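Local coordinates for similar to hydroxylamine oxidoreductase (Kuenenia stuttgartiensis, PDB 6H5L), which is a multiheme c-type cytochrome of the hydroxylamine oxidoreductase family that probably works as a reductase within a 60-heme complex of an anammox bacterium, at residues G235-P239 with F465-Q470; G441-F446 with N461-W466. All coordinates share one frame. Residue numbers count along the deposited sequence, not the author numbering.

Contact 1 of 2, residues G235-P239 with F465-Q470; sequences GPDHP and FWYKLQ. With HEC (heme c), chain F.
P236 O lies only 3.1 Å from W466 O, two acceptors with no bond between them, and the Q470 side-chain amide bridges them: NE2 makes weak hydrogen bonds to P236 O (2.9 Å) and W466 O (3.2 Å). Residues 235-239 form an irregular turn against helix 455-476, which widens to a pi-type turn at 465-467. D237 and W466 are closest in register, CA to CA 4.8 Å; P239, N-cap of helix 240-245, is opposite Q470 at 5.9 Å. P236 CB sits over the W466 five-membered ring, 3.3 Å from its centroid, a CH-pi contact. D237 sets CB 3.6 Å from F465 CE2 and O 3.3 Å from L469 CD1. The CA-to-CB bond of H238 points away from residues 465-470, and its NE2 lies 3.4 Å from heme C1D. A water 2.1 Å from the heme iron donates to D237 OD2 (3.3 Å). An Asp-His pair here recalls the distal pocket of hydroxylamine oxidoreductases. Apolar packing, helped by a weak glutamine bond, seats the turn; the carboxylate accepts from the iron-bound water.

Contact 2 of 2, residues G441-F446 with N461-W466; sequences GVYGMF and NRLWFW. With HEC (heme c), chain F.
In backbone terms, a short, weakly bonded helix about 443-446 lies beside helix 455-476, V442 and N461 being closest with CA atoms 6.2 Å apart. Its bonds reach back three residues, M445 N to V442 O (2.8 Å) and F446 N to Y443 O (2.9 Å); on the longer helix F465 N bonds N461 O (2.8 Å) and W466 N bonds R462 O (3.2 Å), with a pi-type turn at 463-466. The joint between the segments is apolar. V442 (chi1 p) lays CG2 on the face of F465, 3.8 Å from the ring centroid, and puts CB 3.6 Å from W464 CH2. M445 adds a second CH-pi contact, CE 3.4 Å from the centroid of the W466 five-membered ring, and Met-aromatic contacts, SD lying 5.3 Å from the F465 centroid and 5.1 Å from that of the W466 five-membered ring. Polar contacts stay within the long helix or leave the pair: W464 NE1 donates to N461 OD1 (3.0 Å), and R462 forms a salt bridge with E494. Beyond F465, F446 (chi1 m) brings CE2 to 3.5 Å from heme C2B, on the face that carries the iron-bound water. The arrangement is helix-helix packing of the knob-into-hole kind, M445 seated among N461, R462, F465 and W466, beside the distal wall of a heme c pocket.

Both contacts are buried, and both use helix 455-476, sharing F465 and W466; their centres lie 10 Å apart. The W466 five-membered ring is sandwiched between P236 from contact 1 and M445 from contact 2 on opposite faces, and W485 of the second subunit also meets its ring system. Probable hydrogen bonds Y467 N to R462 O (3.0 Å) and K468 N to L463 O (2.9 Å) carry the five-residue spacing through the widened turn between them. Chemistry follows position: contact 1 joins a distant loop by proline-tryptophan packing and a weak glutamine bond and places acidic and imidazole groups at the heme, whereas contact 2, between chain neighbours, is hydrophobic and offers the same heme an aromatic ring.

Contact 1 of 2, residues G235-P239 with F465-Q470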
loop_
_atom_site.group_PDB
_atom_site.type_symbol
_atom_site.label_atom_id
_atom_site.label_comp_id
_atom_site.label_asym_id
_atom_site.label_seq_id
_atom_site.Cartn_x
_atom_site.Cartn_y
_atom_site.Cartn_z
ATOM N N GLY A 235 -22.113 13.510 39.146
ATOM C CA GLY A 235 -23.296 13.742 39.937
ATOM C C GLY A 235 -23.261 14.971 40.820
ATOM O O GLY A 235 -22.348 15.801 40.761
ATOM N N PRO A 236 -24.272 15.091 41.685
ATOM C CA PRO A 236 -24.487 16.363 42.391
ATOM C C PRO A 236 -23.481 16.650 43.492
ATOM O O PRO A 236 -23.277 17.824 43.822
ATOM C CB PRO A 236 -25.908 16.212 42.954
ATOM C CG PRO A 236 -26.520 15.063 42.196
ATOM C CD PRO A 236 -25.385 14.151 41.886
ATOM N N ASP A 237 -22.862 15.636 44.093
ATOM C CA ASP A 237 -21.888 15.893 45.146
ATOM C C ASP A 237 -20.447 15.826 44.657
ATOM O O ASP A 237 -19.534 16.145 45.426
ATOM C CB ASP A 237 -22.085 14.918 46.317
ATOM C CG ASP A 237 -21.927 13.470 45.909
ATOM O OD1 ASP A 237 -22.344 13.115 44.787
ATOM O OD2 ASP A 237 -21.386 12.686 46.718
ATOM N N HIS A 238 -20.222 15.421 43.409
ATOM C CA HIS A 238 -18.902 15.464 42.791
ATOM C C HIS A 238 -19.041 15.379 41.275
ATOM O O HIS A 238 -18.860 14.303 40.692
ATOM C CB HIS A 238 -18.007 14.338 43.318
ATOM C CG HIS A 238 -18.735 13.061 43.599
ATOM N ND1 HIS A 238 -19.268 12.270 42.604
ATOM C CD2 HIS A 238 -19.010 12.432 44.767
ATOM C CE1 HIS A 238 -19.844 11.212 43.147
ATOM N NE2 HIS A 238 -19.703 11.287 44.458
ATOM N N PRO A 239 -19.364 16.488 40.600
ATOM C CA PRO A 239 -19.539 16.474 39.137
ATOM C C PRO A 239 -18.207 16.533 38.395
ATOM O O PRO A 239 -17.953 17.423 37.580
ATOM C CB PRO A 239 -20.395 17.723 38.904
ATOM C CG PRO A 239 -19.912 18.668 39.947
ATOM C CD PRO A 239 -19.608 17.827 41.166
ATOM N N PHE A 465 -23.342 20.518 50.549
ATOM C CA PHE A 465 -22.966 19.200 50.058
ATOM C C PHE A 465 -23.278 18.980 48.584
ATOM O O PHE A 465 -22.769 18.015 48.003
ATOM C CB PHE A 465 -23.648 18.101 50.890
ATOM C CG PHE A 465 -23.032 16.740 50.717
ATOM C CD1 PHE A 465 -21.825 16.431 51.321
ATOM C CD2 PHE A 465 -23.659 15.772 49.949
ATOM C CE1 PHE A 465 -21.252 15.183 51.163
ATOM C CE2 PHE A 465 -23.091 14.521 49.787
ATOM C CZ PHE A 465 -21.886 14.226 50.397
ATOM N N TRP A 466 -24.096 19.828 47.964
ATOM C CA TRP A 466 -24.368 19.721 46.536
ATOM C C TRP A 466 -23.829 20.915 45.761
ATOM O O TRP A 466 -22.982 20.755 44.879
ATOM C CB TRP A 466 -25.877 19.589 46.285
ATOM C CG TRP A 466 -26.374 18.191 46.162
ATOM C CD1 TRP A 466 -25.692 17.046 46.453
ATOM C CD2 TRP A 466 -27.668 17.785 45.706
ATOM N NE1 TRP A 466 -26.488 15.950 46.213
ATOM C CE2 TRP A 466 -27.705 16.378 45.754
ATOM C CE3 TRP A 466 -28.802 18.476 45.264
ATOM C CZ2 TRP A 466 -28.830 15.648 45.372
ATOM C CZ3 TRP A 466 -29.918 17.749 44.887
ATOM C CH2 TRP A 466 -29.925 16.350 44.944
ATOM N N TYR A 467 -24.275 22.123 46.097
ATOM C CA TYR A 467 -24.015 23.265 45.234
ATOM C C TYR A 467 -22.650 23.883 45.504
ATOM O O TYR A 467 -21.998 24.365 44.571
ATOM C CB TYR A 467 -25.137 24.286 45.390
ATOM C CG TYR A 467 -26.495 23.691 45.078
ATOM C CD1 TYR A 467 -26.691 22.923 43.936
ATOM C CD2 TYR A 467 -27.570 23.873 45.938
ATOM C CE1 TYR A 467 -27.924 22.369 43.646
ATOM C CE2 TYR A 467 -28.808 23.320 45.658
ATOM C CZ TYR A 467 -28.979 22.570 44.511
ATOM O OH TYR A 467 -30.207 22.018 44.229
ATOM N N LYS A 468 -22.199 23.876 46.759
ATOM C CA LYS A 468 -20.822 24.267 47.033
ATOM C C LYS A 468 -19.843 23.319 46.355
ATOM O O LYS A 468 -18.826 23.756 45.805
ATOM C CB LYS A 468 -20.569 24.315 48.541
ATOM C CG LYS A 468 -19.094 24.429 48.908
ATOM C CD LYS A 468 -18.889 25.046 50.284
ATOM C CE LYS A 468 -19.469 24.180 51.389
ATOM N NZ LYS A 468 -18.769 22.872 51.516
ATOM N N LEU A 469 -20.145 22.018 46.367
ATOM C CA LEU A 469 -19.229 21.040 45.788
ATOM C C LEU A 469 -19.226 21.095 44.264
ATOM O O LEU A 469 -18.182 20.868 43.642
ATOM C CB LEU A 469 -19.587 19.633 46.272
ATOM C CG LEU A 469 -19.641 19.427 47.788
ATOM C CD1 LEU A 469 -19.616 17.947 48.131
ATOM C CD2 LEU A 469 -18.503 20.154 48.480
ATOM N N GLN A 470 -20.375 21.387 43.647
ATOM C CA GLN A 470 -20.420 21.477 42.190
ATOM C C GLN A 470 -19.681 22.711 41.690
ATOM O O GLN A 470 -18.913 22.632 40.725
ATOM C CB GLN A 470 -21.869 21.473 41.706
ATOM C CG GLN A 470 -22.550 20.124 41.852
ATOM C CD GLN A 470 -24.018 20.152 41.483
ATOM O OE1 GLN A 470 -24.379 20.420 40.338
ATOM N NE2 GLN A 470 -24.877 19.872 42.457
HETATM FE FE HEC F . -19.710 8.128 48.687
HETATM C CHA HEC F . -17.508 10.576 49.490
HETATM C CHB HEC F . -20.477 7.562 51.873
HETATM C CHC HEC F . -22.698 6.571 47.700
HETATM C CHD HEC F . -18.679 8.061 45.462
HETATM N NA HEC F . -19.083 8.919 50.377
HETATM C C1A HEC F . -18.182 9.955 50.524
HETATM C C2A HEC F . -18.098 10.253 51.945
HETATM C C3A HEC F . -18.916 9.417 52.594
HETATM C C4A HEC F . -19.556 8.557 51.622
HETATM C CMA HEC F . -19.140 9.375 54.122
HETATM C CAA HEC F . -17.222 11.333 52.620
HETATM C CBA HEC F . -15.748 11.077 52.331
HETATM C CGA HEC F . -15.177 10.189 53.403
HETATM O O1A HEC F . -14.570 9.153 53.037
HETATM O O2A HEC F . -15.335 10.504 54.612
HETATM N NB HEC F . -21.290 7.155 49.613
HETATM C C1B HEC F . -21.452 7.178 50.979
HETATM C C2B HEC F . -22.802 6.754 51.291
HETATM C C3B HEC F . -23.430 6.475 50.121
HETATM C C4B HEC F . -22.476 6.728 49.054
HETATM C CMB HEC F . -23.294 6.676 52.757
HETATM C CAB HEC F . -24.869 5.978 49.796
HETATM C CBB HEC F . -25.648 5.278 50.934
HETATM N NC HEC F . -20.534 7.397 46.909
HETATM C C1C HEC F . -21.796 6.872 46.703
HETATM C C2C HEC F . -22.034 6.804 45.270
HETATM C C3C HEC F . -20.880 7.113 44.653
HETATM C C4C HEC F . -19.943 7.555 45.671
HETATM C CMC HEC F . -23.273 6.138 44.625
HETATM C CAC HEC F . -20.590 7.115 43.130
HETATM C CBC HEC F . -21.502 8.112 42.385
HETATM N ND HEC F . -18.304 9.178 47.630
HETATM C C1D HEC F . -18.027 8.956 46.285
HETATM C C2D HEC F . -16.942 9.825 45.888
HETATM C C3D HEC F . -16.568 10.618 47.153
HETATM C C4D HEC F . -17.471 10.146 48.179
HETATM C CMD HEC F . -16.309 9.906 44.481
HETATM C CAD HEC F . -15.475 11.697 47.327
HETATM C CBD HEC F . -15.606 12.785 46.266
HETATM C CGD HEC F . -14.518 13.802 46.474
HETATM O O1D HEC F . -13.855 13.741 47.539
HETATM O O2D HEC F . -14.319 14.670 45.586
HETATM O O HOH W 1 -20.848 9.840 48.212
#

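Contact 2 of 2, residues G441-F446 with N461-W466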
loop_
_atom_site.group_PDB
_atom_site.type_symbol
_atom_site.label_atom_id
_atom_site.label_comp_id
_atom_site.label_asym_id
_atom_site.label_seq_id
_atom_site.Cartn_x
_atom_site.Cartn_y
_atom_site.Cartn_z
ATOM N N GLY A 441 -23.465 16.143 59.848
ATOM C CA GLY A 441 -24.826 16.617 59.695
ATOM C C GLY A 441 -25.486 16.263 58.384
ATOM O O GLY A 441 -26.634 16.648 58.150
ATOM N N VAL A 442 -24.790 15.524 57.514
ATOM C CA VAL A 442 -25.277 15.270 56.159
ATOM C C VAL A 442 -26.238 14.096 56.079
ATOM O O VAL A 442 -26.685 13.753 54.977
ATOM C CB VAL A 442 -24.067 15.046 55.226
ATOM C CG1 VAL A 442 -23.548 13.612 55.342
ATOM C CG2 VAL A 442 -24.400 15.414 53.786
ATOM N N TYR A 443 -26.582 13.475 57.212
ATOM C CA TYR A 443 -27.396 12.260 57.178
ATOM C C TYR A 443 -28.719 12.485 56.454
ATOM O O TYR A 443 -29.208 11.592 55.752
ATOM C CB TYR A 443 -27.645 11.754 58.597
ATOM C CG TYR A 443 -28.487 12.682 59.441
ATOM C CD1 TYR A 443 -27.908 13.734 60.136
ATOM C CD2 TYR A 443 -29.860 12.504 59.544
ATOM C CE1 TYR A 443 -28.673 14.585 60.909
ATOM C CE2 TYR A 443 -30.633 13.349 60.313
ATOM C CZ TYR A 443 -30.036 14.389 60.993
ATOM O OH TYR A 443 -30.802 15.234 61.762
ATOM N N GLY A 444 -29.313 13.670 56.612
ATOM C CA GLY A 444 -30.573 13.971 55.954
ATOM C C GLY A 444 -30.493 13.964 54.442
ATOM O O GLY A 444 -31.523 13.809 53.775
ATOM N N MET A 445 -29.291 14.134 53.889
ATOM C CA MET A 445 -29.095 13.982 52.453
ATOM C C MET A 445 -29.429 12.569 51.991
ATOM O O MET A 445 -29.849 12.369 50.846
ATOM C CB MET A 445 -27.645 14.312 52.096
ATOM C CG MET A 445 -27.447 15.067 50.804
ATOM S SD MET A 445 -27.582 16.845 51.051
ATOM C CE MET A 445 -27.284 17.424 49.387
ATOM N N PHE A 446 -29.258 11.584 52.872
ATOM C CA PHE A 446 -29.315 10.171 52.522
ATOM C C PHE A 446 -30.600 9.493 52.975
ATOM O O PHE A 446 -31.132 8.642 52.255
ATOM C CB PHE A 446 -28.118 9.427 53.136
ATOM C CG PHE A 446 -26.770 9.954 52.700
ATOM C CD1 PHE A 446 -26.302 11.177 53.153
ATOM C CD2 PHE A 446 -25.961 9.207 51.862
ATOM C CE1 PHE A 446 -25.068 11.655 52.756
ATOM C CE2 PHE A 446 -24.726 9.678 51.463
ATOM C CZ PHE A 446 -24.278 10.903 51.914
ATOM N N ASN A 461 -28.177 21.518 53.766
ATOM C CA ASN A 461 -27.419 20.351 53.323
ATOM C C ASN A 461 -27.154 20.406 51.823
ATOM O O ASN A 461 -26.038 20.136 51.368
ATOM C CB ASN A 461 -28.164 19.069 53.692
ATOM C CG ASN A 461 -27.988 18.690 55.148
ATOM O OD1 ASN A 461 -27.039 19.122 55.803
ATOM N ND2 ASN A 461 -28.899 17.871 55.662
ATOM N N ARG A 462 -28.173 20.758 51.036
ATOM C CA ARG A 462 -27.966 20.903 49.599
ATOM C C ARG A 462 -27.041 22.070 49.279
ATOM O O ARG A 462 -26.376 22.062 48.236
ATOM C CB ARG A 462 -29.306 21.068 48.886
ATOM C CG ARG A 462 -30.104 19.777 48.754
ATOM C CD ARG A 462 -31.370 19.981 47.937
ATOM N NE ARG A 462 -32.319 20.856 48.613
ATOM C CZ ARG A 462 -33.213 20.439 49.504
ATOM N NH1 ARG A 462 -33.277 19.153 49.825
ATOM N NH2 ARG A 462 -34.042 21.303 50.072
ATOM N N LEU A 463 -26.984 23.075 50.154
ATOM C CA LEU A 463 -26.093 24.206 49.919
ATOM C C LEU A 463 -24.631 23.785 50.020
ATOM O O LEU A 463 -23.830 24.072 49.123
ATOM C CB LEU A 463 -26.407 25.335 50.905
ATOM C CG LEU A 463 -25.822 26.730 50.656
ATOM C CD1 LEU A 463 -26.675 27.787 51.336
ATOM C CD2 LEU A 463 -24.382 26.841 51.137
ATOM N N TRP A 464 -24.262 23.098 51.103
ATOM C CA TRP A 464 -22.858 22.799 51.350
ATOM C C TRP A 464 -22.415 21.441 50.819
ATOM O O TRP A 464 -21.210 21.232 50.642
ATOM C CB TRP A 464 -22.546 22.890 52.852
ATOM C CG TRP A 464 -23.133 21.793 53.694
ATOM C CD1 TRP A 464 -24.322 21.819 54.362
ATOM C CD2 TRP A 464 -22.542 20.520 53.979
ATOM N NE1 TRP A 464 -24.515 20.635 55.033
ATOM C CE2 TRP A 464 -23.436 19.821 54.813
ATOM C CE3 TRP A 464 -21.346 19.900 53.603
ATOM C CZ2 TRP A 464 -23.174 18.534 55.276
ATOM C CZ3 TRP A 464 -21.087 18.623 54.065
ATOM C CH2 TRP A 464 -21.995 17.955 54.895
ATOM N N PHE A 465 -23.342 20.518 50.549
ATOM C CA PHE A 465 -22.966 19.200 50.058
ATOM C C PHE A 465 -23.278 18.980 48.584
ATOM O O PHE A 465 -22.769 18.015 48.003
ATOM C CB PHE A 465 -23.648 18.101 50.890
ATOM C CG PHE A 465 -23.032 16.740 50.717
ATOM C CD1 PHE A 465 -21.825 16.431 51.321
ATOM C CD2 PHE A 465 -23.659 15.772 49.949
ATOM C CE1 PHE A 465 -21.252 15.183 51.163
ATOM C CE2 PHE A 465 -23.091 14.521 49.787
ATOM C CZ PHE A 465 -21.886 14.226 50.397
ATOM N N TRP A 466 -24.096 19.828 47.964
ATOM C CA TRP A 466 -24.368 19.721 46.536
ATOM C C TRP A 466 -23.829 20.915 45.761
ATOM O O TRP A 466 -22.982 20.755 44.879
ATOM C CB TRP A 466 -25.877 19.589 46.285
ATOM C CG TRP A 466 -26.374 18.191 46.162
ATOM C CD1 TRP A 466 -25.692 17.046 46.453
ATOM C CD2 TRP A 466 -27.668 17.785 45.706
ATOM N NE1 TRP A 466 -26.488 15.950 46.213
ATOM C CE2 TRP A 466 -27.705 16.378 45.754
ATOM C CE3 TRP A 466 -28.802 18.476 45.264
ATOM C CZ2 TRP A 466 -28.830 15.648 45.372
ATOM C CZ3 TRP A 466 -29.918 17.749 44.887
ATOM C CH2 TRP A 466 -29.925 16.350 44.944
HETATM FE FE HEC F . -19.710 8.128 48.687
HETATM C CHA HEC F . -17.508 10.576 49.490
HETATM C CHB HEC F . -20.477 7.562 51.873
HETATM C CHC HEC F . -22.698 6.571 47.700
HETATM C CHD HEC F . -18.679 8.061 45.462
HETATM N NA HEC F . -19.083 8.919 50.377
HETATM C C1A HEC F . -18.182 9.955 50.524
HETATM C C2A HEC F . -18.098 10.253 51.945
HETATM C C3A HEC F . -18.916 9.417 52.594
HETATM C C4A HEC F . -19.556 8.557 51.622
HETATM C CMA HEC F . -19.140 9.375 54.122
HETATM C CAA HEC F . -17.222 11.333 52.620
HETATM C CBA HEC F . -15.748 11.077 52.331
HETATM C CGA HEC F . -15.177 10.189 53.403
HETATM O O1A HEC F . -14.570 9.153 53.037
HETATM O O2A HEC F . -15.335 10.504 54.612
HETATM N NB HEC F . -21.290 7.155 49.613
HETATM C C1B HEC F . -21.452 7.178 50.979
HETATM C C2B HEC F . -22.802 6.754 51.291
HETATM C C3B HEC F . -23.430 6.475 50.121
HETATM C C4B HEC F . -22.476 6.728 49.054
HETATM C CMB HEC F . -23.294 6.676 52.757
HETATM C CAB HEC F . -24.869 5.978 49.796
HETATM C CBB HEC F . -25.648 5.278 50.934
HETATM N NC HEC F . -20.534 7.397 46.909
HETATM C C1C HEC F . -21.796 6.872 46.703
HETATM C C2C HEC F . -22.034 6.804 45.270
HETATM C C3C HEC F . -20.880 7.113 44.653
HETATM C C4C HEC F . -19.943 7.555 45.671
HETATM C CMC HEC F . -23.273 6.138 44.625
HETATM C CAC HEC F . -20.590 7.115 43.130
HETATM C CBC HEC F . -21.502 8.112 42.385
HETATM N ND HEC F . -18.304 9.178 47.630
HETATM C C1D HEC F . -18.027 8.956 46.285
HETATM C C2D HEC F . -16.942 9.825 45.888
HETATM C C3D HEC F . -16.568 10.618 47.153
HETATM C C4D HEC F . -17.471 10.146 48.179
HETATM C CMD HEC F . -16.309 9.906 44.481
HETATM C CAD HEC F . -15.475 11.697 47.327
HETATM C CBD HEC F . -15.606 12.785 46.266
HETATM C CGD HEC F . -14.518 13.802 46.474
HETATM O O1D HEC F . -13.855 13.741 47.539
HETATM O O2D HEC F . -14.319 14.670 45.586
HETATM O O HOH W 1 -20.848 9.840 48.212
#